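PDB 5F8V: aminotransferase, class V family protein from Trichomonas vaginalis, which probably catalyses the pyridoxal-phosphate-dependent transamination of O-phospho-L-serine and 2-oxoglutarate to and from 3-phosphooxypyruvate and L-glutamate, the second step of serine synthesis from 3-phosphoglycerate. Local coordinates for residues Leu59-Gln64 and Trp260-Gly265. Sequence-based numbering, arbitrary orientation.
Sequences LRTLLQ and WIEEKG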
loop_
_atom_site.group_PDB
_atom_site.type_symbol
_atom_site.label_atom_id
_atom_site.label_comp_id
_atom_site.label_asym_id
_atom_site.label_seq_id
_atom_site.Cartn_x
_atom_site.Cartn_y
_atom_site.Cartn_z
ATOM N N LEU A 59 -15.804 9.868 -5.985
ATOM C CA LEU A 59 -15.804 8.634 -6.754
ATOM C C LEU A 59 -17.224 8.114 -6.926
ATOM O O LEU A 59 -17.569 7.615 -8.000
ATOM C CB LEU A 59 -14.935 7.575 -6.081
ATOM C CG LEU A 59 -14.790 6.228 -6.795
ATOM C CD1 LEU A 59 -14.184 6.404 -8.182
ATOM C CD2 LEU A 59 -13.941 5.284 -5.953
ATOM N N ARG A 60 -18.033 8.217 -5.869
ATOM C CA ARG A 60 -19.436 7.821 -5.958
ATOM C C ARG A 60 -20.173 8.636 -7.011
ATOM O O ARG A 60 -20.946 8.072 -7.780
ATOM C CB ARG A 60 -20.153 7.910 -4.591
ATOM C CG ARG A 60 -21.610 7.465 -4.644
ATOM C CD ARG A 60 -22.309 7.507 -3.291
ATOM N NE ARG A 60 -21.685 6.660 -2.284
ATOM C CZ ARG A 60 -21.745 5.329 -2.239
ATOM N NH1 ARG A 60 -22.400 4.623 -3.157
ATOM N NH2 ARG A 60 -21.138 4.686 -1.252
ATOM N N THR A 61 -19.919 9.947 -7.052
ATOM C CA THR A 61 -20.546 10.840 -8.028
ATOM C C THR A 61 -20.107 10.483 -9.449
ATOM O O THR A 61 -20.950 10.266 -10.311
ATOM C CB THR A 61 -20.240 12.327 -7.730
ATOM O OG1 THR A 61 -20.916 12.719 -6.530
ATOM C CG2 THR A 61 -20.700 13.236 -8.856
ATOM N N LEU A 62 -18.794 10.423 -9.674
ATOM C CA LEU A 62 -18.226 10.066 -10.977
ATOM C C LEU A 62 -18.853 8.815 -11.575
ATOM O O LEU A 62 -19.253 8.811 -12.731
ATOM C CB LEU A 62 -16.718 9.810 -10.859
ATOM C CG LEU A 62 -15.750 10.974 -11.015
ATOM C CD1 LEU A 62 -14.343 10.443 -10.779
ATOM C CD2 LEU A 62 -15.876 11.608 -12.395
ATOM N N LEU A 63 -18.925 7.761 -10.773
ATOM C CA LEU A 63 -19.468 6.471 -11.222
ATOM C C LEU A 63 -20.974 6.297 -11.038
ATOM O O LEU A 63 -21.536 5.354 -11.578
ATOM C CB LEU A 63 -18.770 5.330 -10.487
ATOM C CG LEU A 63 -17.444 4.833 -11.043
ATOM C CD1 LEU A 63 -16.748 4.010 -9.968
ATOM C CD2 LEU A 63 -17.651 4.011 -12.304
ATOM N N GLN A 64 -21.613 7.185 -10.277
ATOM C CA GLN A 64 -22.997 6.993 -9.830
ATOM C C GLN A 64 -23.146 5.617 -9.197
ATOM O O GLN A 64 -24.013 4.827 -9.572
ATOM C CB GLN A 64 -23.999 7.220 -10.975
ATOM C CG GLN A 64 -24.034 8.654 -11.485
ATOM C CD GLN A 64 -24.581 9.624 -10.449
ATOM O OE1 GLN A 64 -25.799 9.779 -10.314
ATOM N NE2 GLN A 64 -23.683 10.285 -9.708
ATOM N N TRP A 260 -9.917 16.025 -11.816
ATOM C CA TRP A 260 -9.499 16.212 -13.205
ATOM C C TRP A 260 -10.449 15.533 -14.202
ATOM O O TRP A 260 -10.767 16.122 -15.224
ATOM C CB TRP A 260 -8.054 15.761 -13.414
ATOM C CG TRP A 260 -7.609 15.807 -14.828
ATOM C CD1 TRP A 260 -7.080 16.878 -15.499
ATOM C CD2 TRP A 260 -7.634 14.729 -15.754
ATOM N NE1 TRP A 260 -6.780 16.524 -16.791
ATOM C CE2 TRP A 260 -7.108 15.208 -16.972
ATOM C CE3 TRP A 260 -8.057 13.400 -15.676
ATOM C CZ2 TRP A 260 -7.001 14.405 -18.104
ATOM C CZ3 TRP A 260 -7.944 12.592 -16.815
ATOM C CH2 TRP A 260 -7.419 13.100 -18.003
ATOM N N ILE A 261 -10.906 14.323 -13.893
ATOM C CA ILE A 261 -11.873 13.618 -14.738
ATOM C C ILE A 261 -13.194 14.387 -14.821
ATOM O O ILE A 261 -13.781 14.488 -15.897
ATOM C CB ILE A 261 -12.149 12.178 -14.243
ATOM C CG1 ILE A 261 -10.893 11.307 -14.381
ATOM C CG2 ILE A 261 -13.292 11.537 -15.034
ATOM C CD1 ILE A 261 -10.987 9.964 -13.689
ATOM N N GLU A 262 -13.658 14.911 -13.687
ATOM C CA GLU A 262 -14.890 15.719 -13.677
ATOM C C GLU A 262 -14.736 16.972 -14.536
ATOM O O GLU A 262 -15.650 17.321 -15.292
ATOM C CB GLU A 262 -15.310 16.087 -12.253
ATOM C CG GLU A 262 -15.809 14.896 -11.461
ATOM C CD GLU A 262 -16.256 15.259 -10.056
ATOM O OE1 GLU A 262 -15.503 15.941 -9.330
ATOM O OE2 GLU A 262 -17.363 14.834 -9.665
ATOM N N GLU A 263 -13.570 17.615 -14.446
ATOM C CA GLU A 263 -13.261 18.819 -15.233
ATOM C C GLU A 263 -13.337 18.557 -16.743
ATOM O O GLU A 263 -13.746 19.440 -17.505
ATOM C CB GLU A 263 -11.873 19.386 -14.866
ATOM C CG GLU A 263 -11.799 20.013 -13.476
ATOM C CD GLU A 263 -10.383 20.226 -12.947
ATOM O OE1 GLU A 263 -9.407 20.249 -13.729
ATOM O OE2 GLU A 263 -10.246 20.392 -11.719
ATOM N N LYS A 264 -12.944 17.352 -17.158
ATOM C CA LYS A 264 -12.961 16.950 -18.575
ATOM C C LYS A 264 -14.295 16.367 -19.078
ATOM O O LYS A 264 -14.370 15.932 -20.233
ATOM C CB LYS A 264 -11.815 15.957 -18.849
ATOM C CG LYS A 264 -10.422 16.490 -18.519
ATOM C CD LYS A 264 -10.032 17.663 -19.407
ATOM C CE LYS A 264 -8.619 18.141 -19.110
ATOM N NZ LYS A 264 -8.283 19.331 -19.939
ATOM N N GLY A 265 -15.340 16.359 -18.239
ATOM C CA GLY A 265 -16.699 16.010 -18.686
ATOM C C GLY A 265 -17.279 14.700 -18.170
ATOM O O GLY A 265 -18.398 14.344 -18.530
#
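The C-terminal turns of two helices, 46-63 and 248-263, meet here through L62 on one side and I261 and E262 on the other. The main point of touch is L62 CD2, which lies 3.4 Å from E262 CG, a tight methyl-to-methylene contact, and 3.7 Å from I261 CG2. The same methyl thus rests on two successive residues of helix 248-263. I261 chi1 of -66° sets CG2 opposite the backbone N, and this branch faces L62, whose side chain it meets at about a right angle. L62 also touches F258, one turn earlier on that helix. I261 reaches L267 and M270 of helix 267-286, so the apolar patch continues into a third helix.

Helix 46-63 leads into strand 69-75, an outermost strand of the seven-stranded mixed sheet within this chain. The strand order, 1-7-6-5-4-2-3, is that of the fold-type I PLP enzymes. L59 of the helix packs on I71 of that strand.

E262 carries the more polar side. Its chain is extended beyond CG (chi2 -179°), which takes the carboxylate past L62 to T61. There E262 OE2 lies 3.8 Å from T61 CG2, a van der Waals contact of oxygen with methyl and not a hydrogen bond. The other oxygen, OE1, forms a salt bridge with R58, one turn back on helix 46-63. No hydrogen bond links 59-64 to 260-265.

Both helices end in a Schellman motif, at Q64 and G265, each with positive phi. Q64 N bonds to T61 O at 3.2 Å, and V65 N bonds to R60 O. The Q64 side chain folds back as well: Q64 NE2 donates to T61 O at 2.8 Å, on a lone pair in the carbonyl plane and nearly straight (165°). T61 O is thus gripped twice by one residue. At the other helix end, G265 N bonds to E262 O at 3.1 Å.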